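Local coordinates for protein peptide chain release factor subunit 1 (Aeropyrum pernix, PDB 3AGK) that probably directs termination of protein synthesis at the stop codons UAA, UAG and UGA, as a class 1 release factor of the archaeal and eukaryotic type, at residues N140-I145 / I155-G160; A161-L166 / Q258-L263; V222-P227 / P250-V255; L320-R325 / V345-A350. All blocks are in the same frame, centred on the assembly; numbering follows the deposited sequence.

Interaction 1 (N140-I145 / I155-G160); sequences NNAIGI and IGLLKG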
loop_
_atom_site.group_PDB
_atom_site.type_symbol
_atom_site.label_atom_id
_atom_site.label_comp_id
_atom_site.label_asym_id
_atom_site.label_seq_id
_atom_site.Cartn_x
_atom_site.Cartn_y
_atom_site.Cartn_z
ATOM N N ASN A 140 10.164 -2.319 -0.020
ATOM C CA ASN A 140 10.608 -1.383 -1.027
ATOM C C ASN A 140 10.529 -2.052 -2.390
ATOM O O ASN A 140 11.553 -2.330 -3.008
ATOM C CB ASN A 140 12.038 -0.928 -0.740
ATOM C CG ASN A 140 12.134 -0.037 0.489
ATOM O OD1 ASN A 140 13.226 0.210 1.006
ATOM N ND2 ASN A 140 10.987 0.454 0.958
ATOM N N ASN A 141 9.313 -2.331 -2.849
ATOM C CA ASN A 141 9.134 -2.989 -4.138
ATOM C C ASN A 141 8.087 -2.337 -5.042
ATOM O O ASN A 141 7.476 -2.999 -5.876
ATOM C CB ASN A 141 8.807 -4.472 -3.940
ATOM C CG ASN A 141 7.465 -4.694 -3.275
ATOM O OD1 ASN A 141 7.066 -5.834 -3.053
ATOM N ND2 ASN A 141 6.758 -3.611 -2.962
ATOM N N ALA A 142 7.877 -1.039 -4.877
ATOM C CA ALA A 142 6.843 -0.349 -5.643
ATOM C C ALA A 142 7.293 -0.013 -7.072
ATOM O O ALA A 142 8.440 0.392 -7.314
ATOM C CB ALA A 142 6.398 0.908 -4.912
ATOM N N ILE A 143 6.368 -0.198 -8.003
ATOM C CA ILE A 143 6.538 0.212 -9.390
ATOM C C ILE A 143 5.498 1.273 -9.773
ATOM O O ILE A 143 4.291 1.080 -9.566
ATOM C CB ILE A 143 6.372 -0.995 -10.330
ATOM C CG1 ILE A 143 7.381 -2.089 -9.953
ATOM C CG2 ILE A 143 6.473 -0.563 -11.801
ATOM C CD1 ILE A 143 8.826 -1.651 -10.101
ATOM N N GLY A 144 5.974 2.397 -10.307
ATOM C CA GLY A 144 5.104 3.432 -10.845
ATOM C C GLY A 144 4.819 3.109 -12.302
ATOM O O GLY A 144 5.640 2.521 -12.991
ATOM N N ILE A 145 3.631 3.453 -12.767
ATOM C CA ILE A 145 3.266 3.231 -14.161
ATOM C C ILE A 145 2.631 4.506 -14.720
ATOM O O ILE A 145 1.735 5.092 -14.090
ATOM C CB ILE A 145 2.279 2.067 -14.307
ATOM C CG1 ILE A 145 2.788 0.853 -13.529
ATOM C CG2 ILE A 145 2.029 1.729 -15.805
ATOM C CD1 ILE A 145 1.686 0.063 -12.908
ATOM N N ILE A 155 -1.849 7.562 -14.390
ATOM C CA ILE A 155 -0.742 7.301 -13.483
ATOM C C ILE A 155 -1.181 6.247 -12.447
ATOM O O ILE A 155 -2.230 6.384 -11.812
ATOM C CB ILE A 155 -0.233 8.599 -12.835
ATOM C CG1 ILE A 155 0.118 9.594 -13.942
ATOM C CG2 ILE A 155 0.994 8.333 -11.931
ATOM C CD1 ILE A 155 0.327 10.992 -13.463
ATOM N N GLY A 156 -0.402 5.169 -12.320
ATOM C CA GLY A 156 -0.766 4.080 -11.432
ATOM C C GLY A 156 0.375 3.661 -10.526
ATOM O O GLY A 156 1.504 4.138 -10.663
ATOM N N LEU A 157 0.080 2.753 -9.605
ATOM C CA LEU A 157 1.062 2.304 -8.642
ATOM C C LEU A 157 0.884 0.817 -8.352
ATOM O O LEU A 157 -0.223 0.367 -8.052
ATOM C CB LEU A 157 0.922 3.107 -7.352
ATOM C CG LEU A 157 2.013 2.803 -6.325
ATOM C CD1 LEU A 157 3.390 3.174 -6.862
ATOM C CD2 LEU A 157 1.717 3.531 -5.031
ATOM N N LEU A 158 1.971 0.057 -8.462
ATOM C CA LEU A 158 1.944 -1.370 -8.127
ATOM C C LEU A 158 2.816 -1.672 -6.920
ATOM O O LEU A 158 3.992 -1.286 -6.891
ATOM C CB LEU A 158 2.428 -2.211 -9.305
ATOM C CG LEU A 158 2.486 -3.724 -9.058
ATOM C CD1 LEU A 158 1.062 -4.290 -9.038
ATOM C CD2 LEU A 158 3.362 -4.419 -10.113
ATOM N N LYS A 159 2.233 -2.370 -5.942
ATOM C CA LYS A 159 2.952 -2.904 -4.782
ATOM C C LYS A 159 2.517 -4.343 -4.539
ATOM O O LYS A 159 1.365 -4.602 -4.191
ATOM C CB LYS A 159 2.635 -2.112 -3.521
ATOM C CG LYS A 159 2.932 -0.638 -3.596
ATOM C CD LYS A 159 2.597 0.013 -2.261
ATOM C CE LYS A 159 2.697 1.533 -2.326
ATOM N NZ LYS A 159 2.280 2.169 -1.043
ATOM N N GLY A 160 3.437 -5.282 -4.695
ATOM C CA GLY A 160 3.086 -6.691 -4.606
ATOM C C GLY A 160 1.989 -6.964 -5.618
ATOM O O GLY A 160 2.139 -6.658 -6.799
#
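Ile155 comes first along 155-160, and its CA lies 3.4 Å from Ile145 O in a CA-H...O contact. Its side chain packs on Ala206 and Leu209 of helix 188-215. Gly156 and Ile145 form an antiparallel hydrogen-bonded pair. Gly156 N gives a bond of 2.8 Å to Ile145 O, within the carbonyl plane. The return bond, Ile145 N to Gly156 O, is 3.1 Å long, and its donor sits above the carbonyl plane. Ile145 CD1 touches Leu158 CB, 4.3 Å away. Leu157 faces Gly144 in a non-hydrogen-bonded pair. Strands 142-149 and 152-159 make a beta hairpin inside the mixed sheet of eRF1 domain 2. Leu157 CG is anti to the backbone N (chi1 -174°), which brings Leu157 CD1 over Ile143 O at 3.5 Å. The same methyl touches Ala142 CB. The bonds from Ile143 N to Leu158 O and from Leu158 N to Ile143 O are both 2.8 Å long and nearly straight. Leu158 O also makes a CA-H...O contact with Ala142 CA at 3.3 Å. Lys159 lays CG beside Ala142 CB, and the rest of its extended chain leads away. The side-chain amide of Asn141 lies near Gly160 N, with Asn141 OD1 4.0 Å from it.

Interaction 2 (A161-L166 / Q258-L263); sequences ARLEVL and QGLQGL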
loop_
_atom_site.group_PDB
_atom_site.type_symbol
_atom_site.label_atom_id
_atom_site.label_comp_id
_atom_site.label_asym_id
_atom_site.label_seq_id
_atom_site.Cartn_x
_atom_site.Cartn_y
_atom_site.Cartn_z
ATOM N N ALA A 161 0.872 -7.507 -5.156
ATOM C CA ALA A 161 -0.263 -7.777 -6.033
ATOM C C ALA A 161 -1.322 -6.647 -6.093
ATOM O O ALA A 161 -2.342 -6.786 -6.759
ATOM C CB ALA A 161 -0.921 -9.132 -5.654
ATOM N N ARG A 162 -1.080 -5.533 -5.410
ATOM C CA ARG A 162 -2.033 -4.411 -5.409
ATOM C C ARG A 162 -1.734 -3.374 -6.487
ATOM O O ARG A 162 -0.705 -2.703 -6.437
ATOM C CB ARG A 162 -2.043 -3.708 -4.051
ATOM C CG ARG A 162 -2.167 -4.672 -2.886
ATOM C CD ARG A 162 -2.324 -3.935 -1.574
ATOM N NE ARG A 162 -2.581 -4.846 -0.460
ATOM C CZ ARG A 162 -3.681 -5.583 -0.334
ATOM N NH1 ARG A 162 -4.628 -5.536 -1.265
ATOM N NH2 ARG A 162 -3.830 -6.376 0.718
ATOM N N LEU A 163 -2.648 -3.246 -7.447
ATOM C CA LEU A 163 -2.530 -2.271 -8.526
ATOM C C LEU A 163 -3.653 -1.247 -8.438
ATOM O O LEU A 163 -4.827 -1.612 -8.366
ATOM C CB LEU A 163 -2.618 -2.967 -9.869
ATOM C CG LEU A 163 -2.500 -2.117 -11.121
ATOM C CD1 LEU A 163 -1.104 -1.476 -11.234
ATOM C CD2 LEU A 163 -2.767 -3.033 -12.294
ATOM N N GLU A 164 -3.289 0.031 -8.462
ATOM C CA GLU A 164 -4.257 1.104 -8.310
ATOM C C GLU A 164 -3.982 2.284 -9.243
ATOM O O GLU A 164 -2.824 2.563 -9.628
ATOM C CB GLU A 164 -4.291 1.589 -6.858
ATOM C CG GLU A 164 -2.972 2.186 -6.376
ATOM C CD GLU A 164 -3.048 2.708 -4.943
ATOM O OE1 GLU A 164 -4.167 2.967 -4.453
ATOM O OE2 GLU A 164 -1.987 2.867 -4.304
ATOM N N VAL A 165 -5.066 2.961 -9.610
ATOM C CA VAL A 165 -5.001 4.188 -10.381
ATOM C C VAL A 165 -4.774 5.328 -9.396
ATOM O O VAL A 165 -5.514 5.450 -8.430
ATOM C CB VAL A 165 -6.319 4.427 -11.133
ATOM C CG1 VAL A 165 -6.385 5.864 -11.655
ATOM C CG2 VAL A 165 -6.466 3.442 -12.274
ATOM N N LEU A 166 -3.736 6.135 -9.616
ATOM C CA LEU A 166 -3.466 7.294 -8.760
ATOM C C LEU A 166 -4.121 8.541 -9.329
ATOM O O LEU A 166 -4.636 9.364 -8.589
ATOM C CB LEU A 166 -1.963 7.542 -8.587
ATOM C CG LEU A 166 -1.207 6.469 -7.807
ATOM C CD1 LEU A 166 0.243 6.863 -7.580
ATOM C CD2 LEU A 166 -1.912 6.173 -6.474
ATOM N N GLN A 258 -6.412 2.758 -21.250
ATOM C CA GLN A 258 -6.080 3.644 -20.147
ATOM C C GLN A 258 -6.792 3.110 -18.920
ATOM O O GLN A 258 -7.382 2.036 -18.974
ATOM C CB GLN A 258 -6.549 5.079 -20.457
ATOM C CG GLN A 258 -5.772 5.753 -21.578
ATOM C CD GLN A 258 -4.549 6.510 -21.087
ATOM O OE1 GLN A 258 -4.351 6.671 -19.885
ATOM N NE2 GLN A 258 -3.729 6.994 -22.019
ATOM N N GLY A 259 -6.735 3.841 -17.811
ATOM C CA GLY A 259 -7.387 3.399 -16.591
ATOM C C GLY A 259 -6.817 2.101 -16.028
ATOM O O GLY A 259 -5.745 1.644 -16.438
ATOM N N LEU A 260 -7.531 1.520 -15.071
ATOM C CA LEU A 260 -7.132 0.266 -14.442
ATOM C C LEU A 260 -6.771 -0.787 -15.479
ATOM O O LEU A 260 -5.771 -1.502 -15.342
ATOM C CB LEU A 260 -8.267 -0.262 -13.571
ATOM C CG LEU A 260 -7.921 -0.580 -12.122
ATOM C CD1 LEU A 260 -6.519 -1.169 -12.026
ATOM C CD2 LEU A 260 -8.045 0.664 -11.261
ATOM N N GLN A 261 -7.598 -0.889 -16.512
ATOM C CA GLN A 261 -7.381 -1.866 -17.582
ATOM C C GLN A 261 -6.032 -1.707 -18.290
ATOM O O GLN A 261 -5.347 -2.689 -18.542
ATOM C CB GLN A 261 -8.518 -1.784 -18.599
ATOM C CG GLN A 261 -8.459 -2.802 -19.720
ATOM C CD GLN A 261 -9.585 -2.606 -20.723
ATOM O OE1 GLN A 261 -10.295 -1.596 -20.695
ATOM N NE2 GLN A 261 -9.750 -3.570 -21.620
ATOM N N GLY A 262 -5.650 -0.475 -18.627
ATOM C CA GLY A 262 -4.367 -0.259 -19.282
ATOM C C GLY A 262 -3.197 -0.529 -18.344
ATOM O O GLY A 262 -2.145 -0.996 -18.777
ATOM N N LEU A 263 -3.377 -0.201 -17.064
ATOM C CA LEU A 263 -2.363 -0.427 -16.035
ATOM C C LEU A 263 -2.046 -1.914 -15.907
ATOM O O LEU A 263 -0.872 -2.319 -15.840
ATOM C CB LEU A 263 -2.856 0.094 -14.685
ATOM C CG LEU A 263 -2.877 1.602 -14.452
ATOM C CD1 LEU A 263 -3.390 1.911 -13.049
ATOM C CD2 LEU A 263 -1.473 2.179 -14.659
#
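Leu263 carries much of this contact between strand 162-170 and helix 259-269. Leu263 CB starts toward the strand and meets Leu163 CD2 at 3.9 Å, with Leu163 CD1 slightly farther off. CG lies anti to the carbonyl carbon (chi1 -75°), and CD1 continues anti to CA. This extended shape carries CD1 past Leu163 to the next residues of the strand. There Leu263 CD1 touches Val165 CG2 at 3.5 Å and lies 3.5 Å from the backbone atom Glu164 O. The other methyl, CD2, turns to Ile145 of strand 142-149.

Leu163 and Leu263 cross obliquely, while Val165 meets Leu263 at about a right angle. Val165 CG2 is beside its own backbone N and so turns to the helix. It touches both Leu263 CD1 and Leu260 CD2. The pair Val165 CG2 and Leu260 CD2 is tight, at 3.4 Å. Leu260 chi1 (-126°) is off the usual values, which may reflect this tight contact. Leu260 CD1 reaches back to Leu163 CD2 at 4.2 Å. Within 161-166, Gly259 touches Val165 CG2, through its C atom.

The helix packs on one of the two outermost strands of the mixed sheet in eRF1 domain 2, with the segment axes 8.1 Å apart. Gln258 and Gly259 bond to Thr154 on the neighbouring strand. Leu163 and Leu263 are buried, whereas Leu260 is exposed. The contact between the two segments is made of methyl groups meeting each other and a few backbone atoms. It therefore rests on shape and the hydrophobic effect, with little directional chemistry.

Interaction 3 (V222-P227 / P250-V255); sequences VIVAGP and PELVDV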
loop_
_atom_site.group_PDB
_atom_site.type_symbol
_atom_site.label_atom_id
_atom_site.label_comp_id
_atom_site.label_asym_id
_atom_site.label_seq_id
_atom_site.Cartn_x
_atom_site.Cartn_y
_atom_site.Cartn_z
ATOM N N VAL A 222 9.811 2.599 -12.846
ATOM C CA VAL A 222 8.654 3.209 -13.498
ATOM C C VAL A 222 8.481 2.593 -14.860
ATOM O O VAL A 222 9.432 2.491 -15.635
ATOM C CB VAL A 222 8.814 4.737 -13.649
ATOM C CG1 VAL A 222 7.598 5.355 -14.393
ATOM C CG2 VAL A 222 9.012 5.379 -12.269
ATOM N N ILE A 223 7.274 2.138 -15.145
ATOM C CA ILE A 223 6.968 1.647 -16.474
ATOM C C ILE A 223 6.269 2.768 -17.221
ATOM O O ILE A 223 5.304 3.369 -16.712
ATOM C CB ILE A 223 6.036 0.429 -16.413
ATOM C CG1 ILE A 223 6.754 -0.763 -15.769
ATOM C CG2 ILE A 223 5.547 0.062 -17.814
ATOM C CD1 ILE A 223 5.809 -1.884 -15.351
ATOM N N VAL A 224 6.754 3.075 -18.415
ATOM C CA VAL A 224 5.999 3.982 -19.276
ATOM C C VAL A 224 5.391 3.146 -20.407
ATOM O O VAL A 224 6.096 2.403 -21.077
ATOM C CB VAL A 224 6.854 5.173 -19.830
ATOM C CG1 VAL A 224 6.016 6.051 -20.785
ATOM C CG2 VAL A 224 7.407 5.997 -18.693
ATOM N N ALA A 225 4.077 3.257 -20.580
ATOM C CA ALA A 225 3.345 2.490 -21.588
ATOM C C ALA A 225 2.392 3.393 -22.358
ATOM O O ALA A 225 2.208 4.547 -22.012
ATOM C CB ALA A 225 2.556 1.373 -20.936
ATOM N N GLY A 226 1.767 2.840 -23.382
ATOM C CA GLY A 226 0.774 3.581 -24.130
ATOM C C GLY A 226 0.705 3.076 -25.553
ATOM O O GLY A 226 1.562 2.299 -25.994
ATOM N N PRO A 227 -0.320 3.504 -26.287
ATOM C CA PRO A 227 -0.380 3.121 -27.699
ATOM C C PRO A 227 0.434 4.078 -28.569
ATOM O O PRO A 227 0.572 5.261 -28.241
ATOM C CB PRO A 227 -1.868 3.234 -28.012
ATOM C CG PRO A 227 -2.348 4.330 -27.099
ATOM C CD PRO A 227 -1.538 4.204 -25.835
ATOM N N PRO A 250 13.743 -0.213 -18.865
ATOM C CA PRO A 250 14.456 0.041 -20.121
ATOM C C PRO A 250 13.519 0.098 -21.325
ATOM O O PRO A 250 13.711 0.920 -22.211
ATOM C CB PRO A 250 15.395 -1.164 -20.235
ATOM C CG PRO A 250 14.698 -2.259 -19.453
ATOM C CD PRO A 250 14.029 -1.550 -18.310
ATOM N N GLU A 251 12.503 -0.756 -21.337
ATOM C CA GLU A 251 11.669 -0.955 -22.516
ATOM C C GLU A 251 10.305 -0.294 -22.338
ATOM O O GLU A 251 9.661 -0.446 -21.299
ATOM C CB GLU A 251 11.484 -2.458 -22.764
ATOM C CG GLU A 251 11.209 -2.852 -24.204
ATOM C CD GLU A 251 12.454 -3.324 -24.938
ATOM O OE1 GLU A 251 13.555 -2.799 -24.658
ATOM O OE2 GLU A 251 12.328 -4.218 -25.806
ATOM N N LEU A 252 9.873 0.436 -23.358
ATOM C CA LEU A 252 8.559 1.050 -23.358
ATOM C C LEU A 252 7.546 -0.018 -23.707
ATOM O O LEU A 252 7.822 -0.874 -24.543
ATOM C CB LEU A 252 8.500 2.167 -24.402
ATOM C CG LEU A 252 9.474 3.327 -24.196
ATOM C CD1 LEU A 252 9.227 4.409 -25.217
ATOM C CD2 LEU A 252 9.349 3.896 -22.794
ATOM N N VAL A 253 6.364 0.044 -23.099
ATOM C CA VAL A 253 5.378 -1.025 -23.273
ATOM C C VAL A 253 4.168 -0.589 -24.083
ATOM O O VAL A 253 3.521 0.393 -23.738
ATOM C CB VAL A 253 4.881 -1.543 -21.905
ATOM C CG1 VAL A 253 3.776 -2.567 -22.087
ATOM C CG2 VAL A 253 6.050 -2.102 -21.087
ATOM N N ASP A 254 3.871 -1.329 -25.152
ATOM C CA ASP A 254 2.711 -1.059 -25.996
ATOM C C ASP A 254 1.447 -1.571 -25.352
ATOM O O ASP A 254 1.310 -2.754 -25.057
ATOM C CB ASP A 254 2.883 -1.681 -27.381
ATOM C CG ASP A 254 4.078 -1.118 -28.108
ATOM O OD1 ASP A 254 3.981 0.044 -28.579
ATOM O OD2 ASP A 254 5.116 -1.817 -28.180
ATOM N N VAL A 255 0.518 -0.662 -25.135
ATOM C CA VAL A 255 -0.706 -0.969 -24.435
ATOM C C VAL A 255 -1.801 -0.167 -25.117
ATOM O O VAL A 255 -1.566 0.949 -25.569
ATOM C CB VAL A 255 -0.533 -0.561 -22.966
ATOM C CG1 VAL A 255 -1.770 0.027 -22.401
ATOM C CG2 VAL A 255 -0.025 -1.739 -22.148
HETATM O O HOH W 1 9.074 1.620 -19.423
#
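Val253 N gives a bond of 3.1 Å to Val224 O, nearly straight and in the carbonyl plane. Gly226 N then bonds to Val253 O at 3.0 Å. This donor lies nearly along the C=O axis, but the angle at its hydrogen is more bent, at 145°. A third bond, Val255 N to Gly226 O, is weak. One water bridges Val224 N and Glu251 O. The water oxygen accepts from Val224 N at 2.9 Å and can donate to Glu251 O. Ahead of the direct bonds the two segments are linked through it.

The pairing of Ala225 with Val253 is parallel. It adds the short strand 253-254 beside strand 219-226, as one of the two outermost strands of the mixed sheet of eRF1 domain 2. Helix 230-236 belongs to the connection between them, and its Lys231 forms a salt bridge with Asp254 OD1 and a hydrogen bond to Gly226 O.

Gly226 has backbone angles (phi 152°) at which a side chain would collide with the preceding carbonyl oxygen. Next to it, the Pro227 ring lies against Val255 O, with Pro227 CD at 3.3 Å. Pro227 N has no hydrogen to give this oxygen.

Ala225 CB packs on Val253 CB at 3.9 Å and also meets Val255 CB. Ile223 and Val253 cross obliquely and touch through their CG2 atoms. These residues face helix 259-269 and the loop after it, where Ala266 touches Ala225 and Val255. On the other face, Leu252 CD2 meets Val224 CB at 4.1 Å, and both side chains reach Lys231 of helix 230-236.

Interaction 4 (L320-R325 / V345-A350); sequences LIHESR and VPESLA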
loop_
_atom_site.group_PDB
_atom_site.type_symbol
_atom_site.label_atom_id
_atom_site.label_comp_id
_atom_site.label_asym_id
_atom_site.label_seq_id
_atom_site.Cartn_x
_atom_site.Cartn_y
_atom_site.Cartn_z
ATOM N N LEU A 320 -5.731 -20.769 -4.375
ATOM C CA LEU A 320 -6.110 -19.370 -4.565
ATOM C C LEU A 320 -7.030 -18.967 -3.434
ATOM O O LEU A 320 -8.094 -19.573 -3.257
ATOM C CB LEU A 320 -6.841 -19.179 -5.887
ATOM C CG LEU A 320 -6.045 -19.367 -7.171
ATOM C CD1 LEU A 320 -6.857 -20.124 -8.190
ATOM C CD2 LEU A 320 -5.666 -18.015 -7.702
ATOM N N ILE A 321 -6.620 -17.959 -2.666
ATOM C CA ILE A 321 -7.396 -17.534 -1.503
ATOM C C ILE A 321 -7.672 -16.045 -1.522
ATOM O O ILE A 321 -6.742 -15.236 -1.482
ATOM C CB ILE A 321 -6.672 -17.855 -0.185
ATOM C CG1 ILE A 321 -6.030 -19.242 -0.245
ATOM C CG2 ILE A 321 -7.640 -17.735 1.005
ATOM C CD1 ILE A 321 -5.146 -19.540 0.943
ATOM N N HIS A 322 -8.951 -15.687 -1.577
ATOM C CA HIS A 322 -9.361 -14.283 -1.509
ATOM C C HIS A 322 -8.985 -13.671 -0.151
ATOM O O HIS A 322 -9.255 -14.246 0.900
ATOM C CB HIS A 322 -10.873 -14.152 -1.768
ATOM C CG HIS A 322 -11.318 -12.756 -2.094
ATOM N ND1 HIS A 322 -11.500 -11.786 -1.131
ATOM C CD2 HIS A 322 -11.645 -12.180 -3.277
ATOM C CE1 HIS A 322 -11.902 -10.667 -1.710
ATOM N NE2 HIS A 322 -11.999 -10.883 -3.012
ATOM N N GLU A 323 -8.371 -12.496 -0.182
ATOM C CA GLU A 323 -7.843 -11.877 1.029
ATOM C C GLU A 323 -8.899 -11.511 2.089
ATOM O O GLU A 323 -8.566 -11.294 3.254
ATOM C CB GLU A 323 -7.045 -10.626 0.665
ATOM C CG GLU A 323 -7.916 -9.475 0.216
ATOM C CD GLU A 323 -7.110 -8.217 -0.045
ATOM O OE1 GLU A 323 -7.571 -7.359 -0.829
ATOM O OE2 GLU A 323 -6.005 -8.095 0.528
ATOM N N SER A 324 -10.164 -11.433 1.703
ATOM C CA SER A 324 -11.200 -11.092 2.684
ATOM C C SER A 324 -11.666 -12.286 3.531
ATOM O O SER A 324 -12.502 -12.134 4.422
ATOM C CB SER A 324 -12.394 -10.393 2.020
ATOM O OG SER A 324 -13.192 -11.308 1.287
ATOM N N ARG A 325 -11.125 -13.468 3.264
ATOM C CA ARG A 325 -11.441 -14.632 4.084
ATOM C C ARG A 325 -10.793 -14.561 5.460
ATOM O O ARG A 325 -9.579 -14.411 5.589
ATOM C CB ARG A 325 -11.039 -15.930 3.380
ATOM C CG ARG A 325 -12.049 -16.378 2.352
ATOM C CD ARG A 325 -11.644 -17.678 1.725
ATOM N NE ARG A 325 -12.782 -18.579 1.584
ATOM C CZ ARG A 325 -13.206 -19.393 2.539
ATOM N NH1 ARG A 325 -12.588 -19.410 3.704
ATOM N NH2 ARG A 325 -14.239 -20.187 2.331
ATOM N N VAL A 345 -5.555 -13.697 -3.421
ATOM C CA VAL A 345 -6.251 -12.870 -4.393
ATOM C C VAL A 345 -6.700 -11.549 -3.770
ATOM O O VAL A 345 -7.574 -11.528 -2.902
ATOM C CB VAL A 345 -7.460 -13.598 -4.994
ATOM C CG1 VAL A 345 -8.247 -12.658 -5.923
ATOM C CG2 VAL A 345 -7.003 -14.871 -5.721
ATOM N N PRO A 346 -6.095 -10.432 -4.214
ATOM C CA PRO A 346 -6.453 -9.155 -3.591
ATOM C C PRO A 346 -7.851 -8.735 -4.024
ATOM O O PRO A 346 -8.313 -9.125 -5.100
ATOM C CB PRO A 346 -5.396 -8.193 -4.143
ATOM C CG PRO A 346 -5.042 -8.768 -5.485
ATOM C CD PRO A 346 -5.105 -10.258 -5.297
ATOM N N GLU A 347 -8.513 -7.955 -3.176
ATOM C CA GLU A 347 -9.860 -7.462 -3.431
ATOM C C GLU A 347 -9.904 -6.621 -4.709
ATOM O O GLU A 347 -10.950 -6.502 -5.357
ATOM C CB GLU A 347 -10.319 -6.628 -2.235
ATOM C CG GLU A 347 -11.813 -6.426 -2.122
ATOM C CD GLU A 347 -12.159 -5.121 -1.423
ATOM O OE1 GLU A 347 -11.464 -4.114 -1.677
ATOM O OE2 GLU A 347 -13.123 -5.099 -0.626
ATOM N N SER A 348 -8.756 -6.044 -5.065
ATOM C CA SER A 348 -8.635 -5.156 -6.227
ATOM C C SER A 348 -8.413 -5.895 -7.547
ATOM O O SER A 348 -8.474 -5.303 -8.628
ATOM C CB SER A 348 -7.502 -4.156 -6.003
ATOM O OG SER A 348 -6.350 -4.793 -5.481
ATOM N N LEU A 349 -8.127 -7.187 -7.461
ATOM C CA LEU A 349 -7.967 -7.990 -8.660
ATOM C C LEU A 349 -9.287 -7.988 -9.438
ATOM O O LEU A 349 -10.377 -8.037 -8.846
ATOM C CB LEU A 349 -7.542 -9.404 -8.272
ATOM C CG LEU A 349 -6.597 -10.165 -9.193
ATOM C CD1 LEU A 349 -7.328 -10.518 -10.456
ATOM C CD2 LEU A 349 -5.318 -9.364 -9.487
ATOM N N ALA A 350 -9.198 -7.914 -10.760
ATOM C CA ALA A 350 -10.399 -7.742 -11.580
ATOM C C ALA A 350 -11.476 -8.802 -11.301
ATOM O O ALA A 350 -12.656 -8.472 -11.133
ATOM C CB ALA A 350 -10.033 -7.732 -13.053
HETATM O O HOH W 2 -13.357 -8.819 -4.322
#
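Two parallel strand ends of the mixed sheet in eRF1 domain 3, 316-322 and 341-345, meet here and run on into type I turns. Val345 N bonds to Ile321 O at 2.7 Å, and Glu323 N bonds to Val345 O at 3.0 Å. In both bonds the donor stands above the carbonyl plane. Val345 CG2 touches Leu320 CD2. Val345 O also lies over one face of the His322 ring, toward its rim. His322 ND1 accepts from Ser324 N in the ring plane, which helps fix the ring's rotation. At His322 NE2 a water oxygen sits in plane, 2.8 Å away.

Glu323 CG takes the crowded place between the backbone N and the carbonyl carbon (chi1 72°). The extended chain then reaches across to Glu347. Glu323 OE1 receives Glu347 N at 2.6 Å, from above the carboxylate plane. Its other oxygen, OE2, pairs with Arg162 of eRF1 domain 2. An alanine in place of Glu323 removes both oxygens, and would probably loosen the Pro346-Leu349 turn and the join to Arg162. Parallel neighbours 316-322 and 341-345, joined through helix 328-335, form a beta-alpha-beta unit.

Interactions 1, 2 and 3 all belong to the five-stranded sheet of eRF1 domain 2. Interaction 1 is at its centre, and interaction 3 is at one margin. Both are buried and rest on backbone bonds, antiparallel in the first and parallel in the second. They join through a probable hydrogen bond between Gly144 O and Ile223 N, 2.7 Å apart. Interaction 2 is partly buried and apolar in its side chains. It sets helix 259-269 against the opposite edge strand, and Ile145 of interaction 1 packs on its leucines. Interaction 4 is also mostly buried, in eRF1 domain 3, with Glu347 exposed. It adds a carboxylate to strand pairing, and touches interaction 2 through the Arg162–Glu323 salt bridge and Pro346.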